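Side-chain contact in mandelate racemase/muconate lactonizing enzyme family protein (Sorangium cellulosum, PDB 3S5S), which belongs to the mandelate racemase/muconate lactonizing enzyme family of the enolase superfamily, whose members pair an N-terminal capping domain with a beta/alpha-barrel: residues Leu294-Met299 / Thr307-Phe312. Numbering follows the deposited sequence.
Sequences LMIGGM and TASACF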
loop_
_atom_site.group_PDB
_atom_site.type_symbol
_atom_site.label_atom_id
_atom_site.label_comp_id
_atom_site.label_asym_id
_atom_site.label_seq_id
_atom_site.Cartn_x
_atom_site.Cartn_y
_atom_site.Cartn_z
ATOM N N LEU A 294 6.355 -0.995 -13.547
ATOM C CA LEU A 294 6.557 0.164 -12.715
ATOM C C LEU A 294 7.794 0.957 -13.109
ATOM O O LEU A 294 8.892 0.385 -13.315
ATOM C CB LEU A 294 6.661 -0.250 -11.233
ATOM C CG LEU A 294 5.537 -1.146 -10.704
ATOM C CD1 LEU A 294 5.823 -1.509 -9.274
ATOM C CD2 LEU A 294 4.341 -0.330 -10.722
ATOM N N MET A 295 7.617 2.280 -13.164
ATOM C CA MET A 295 8.713 3.225 -13.388
ATOM C C MET A 295 8.728 4.168 -12.194
ATOM O O MET A 295 7.689 4.549 -11.688
ATOM C CB MET A 295 8.483 3.965 -14.706
ATOM C CG MET A 295 9.543 5.012 -15.123
ATOM S SD MET A 295 9.169 5.758 -16.695
ATOM C CE MET A 295 10.237 7.100 -16.559
ATOM N N ILE A 296 9.905 4.479 -11.675
ATOM C CA ILE A 296 10.011 5.473 -10.580
ATOM C C ILE A 296 10.658 6.717 -11.226
ATOM O O ILE A 296 11.700 6.610 -11.868
ATOM C CB ILE A 296 10.831 4.929 -9.372
ATOM C CG1 ILE A 296 10.898 5.949 -8.203
ATOM C CG2 ILE A 296 12.250 4.531 -9.790
ATOM C CD1 ILE A 296 9.573 6.342 -7.567
ATOM N N GLY A 297 10.000 7.862 -11.135
ATOM C CA GLY A 297 10.426 9.053 -11.846
ATOM C C GLY A 297 10.456 10.206 -10.883
ATOM O O GLY A 297 10.507 9.997 -9.662
ATOM N N GLY A 298 10.470 11.432 -11.401
ATOM C CA GLY A 298 10.414 12.584 -10.523
ATOM C C GLY A 298 10.227 13.879 -11.255
ATOM O O GLY A 298 10.217 13.921 -12.460
ATOM N N MET A 299 10.050 14.948 -10.480
ATOM C CA MET A 299 10.022 16.318 -10.998
ATOM C C MET A 299 11.488 16.799 -11.146
ATOM O O MET A 299 12.343 15.996 -11.479
ATOM C CB MET A 299 9.187 17.174 -10.043
ATOM C CG MET A 299 7.769 17.540 -10.517
ATOM S SD MET A 299 6.771 16.354 -11.430
ATOM C CE MET A 299 7.564 16.419 -13.012
ATOM N N THR A 307 16.480 10.858 -3.141
ATOM C CA THR A 307 16.755 9.744 -2.243
ATOM C C THR A 307 15.450 9.183 -1.674
ATOM O O THR A 307 15.276 7.979 -1.567
ATOM C CB THR A 307 17.703 10.095 -1.091
ATOM O OG1 THR A 307 18.818 10.835 -1.604
ATOM C CG2 THR A 307 18.222 8.810 -0.475
ATOM N N ALA A 308 14.524 10.038 -1.311
ATOM C CA ALA A 308 13.225 9.524 -0.876
ATOM C C ALA A 308 12.631 8.560 -1.917
ATOM O O ALA A 308 12.169 7.492 -1.568
ATOM C CB ALA A 308 12.250 10.685 -0.589
ATOM N N SER A 309 12.621 8.957 -3.183
ATOM C CA SER A 309 12.188 8.093 -4.286
ATOM C C SER A 309 12.979 6.808 -4.440
ATOM O O SER A 309 12.403 5.769 -4.724
ATOM C CB SER A 309 12.266 8.846 -5.598
ATOM O OG SER A 309 11.235 9.839 -5.635
ATOM N N ALA A 310 14.300 6.853 -4.259
ATOM C CA ALA A 310 15.089 5.649 -4.450
ATOM C C ALA A 310 14.764 4.682 -3.309
ATOM O O ALA A 310 14.576 3.498 -3.553
ATOM C CB ALA A 310 16.533 5.964 -4.553
ATOM N N CYS A 311 14.596 5.193 -2.086
ATOM C CA CYS A 311 14.218 4.373 -0.924
ATOM C C CYS A 311 12.896 3.695 -1.208
ATOM O O CYS A 311 12.722 2.518 -0.897
ATOM C CB CYS A 311 14.050 5.235 0.318
ATOM S SG CYS A 311 15.584 5.803 1.033
ATOM N N PHE A 312 11.979 4.457 -1.809
ATOM C CA PHE A 312 10.650 3.963 -2.155
ATOM C C PHE A 312 10.764 2.812 -3.182
ATOM O O PHE A 312 10.390 1.660 -2.877
ATOM C CB PHE A 312 9.756 5.157 -2.622
ATOM C CG PHE A 312 8.421 4.773 -3.236
ATOM C CD1 PHE A 312 7.279 4.701 -2.465
ATOM C CD2 PHE A 312 8.295 4.544 -4.620
ATOM C CE1 PHE A 312 5.991 4.376 -3.034
ATOM C CE2 PHE A 312 7.032 4.209 -5.222
ATOM C CZ PHE A 312 5.864 4.138 -4.399
HETATM O O HOH W 1 9.022 9.735 -7.231
#
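Ile296, on strand 293-296, points its side chain at helix 303-316, against the side that carries Ser309 and Phe312, which stand three residues, just under one turn, apart. Strand and helix belong to the beta-alpha-beta unit completed by strand 319-322, which is parallel to strand 293-296, as in the beta/alpha-barrel domain of the enolase superfamily. The closest CA pair across the contact, Ile296 with Ser309, is 7.2 Å apart, and both CA-CB bonds point toward the opposite segment, which leaves room for the Ile296 side chain between strand and helix.

The longer branch of Ile296 does the touching. With CG1 anti to the backbone N (chi1 -178°), that branch extends toward the helix, and Ile296 CG1 lies 3.8 Å from Ser309 O and 4.1 Å from Ser309 CB. Beyond it, Ile296 CD1 comes to 3.7 Å from Phe312 CD2, approaching the ring obliquely, near its CD2-CE2 bond. Phe312 carries its own ring anti to the backbone N (chi1 170°), and the ring also packs against Ile270, Phe319, and Ala280 and Leu281 of helix 272-289.

The polar link is indirect. Ser309 OG makes a weak hydrogen bond to the carbonyl O of Ala305, one turn earlier in the helix, and lies 4.1 Å from Gly297 O. The contact is buried, and one water supplies a polar partner to both atoms within it: it donates a hydrogen bond to Gly297 O at 2.9 Å and is hydrogen-bonded to Ser309 OG at 2.7 Å.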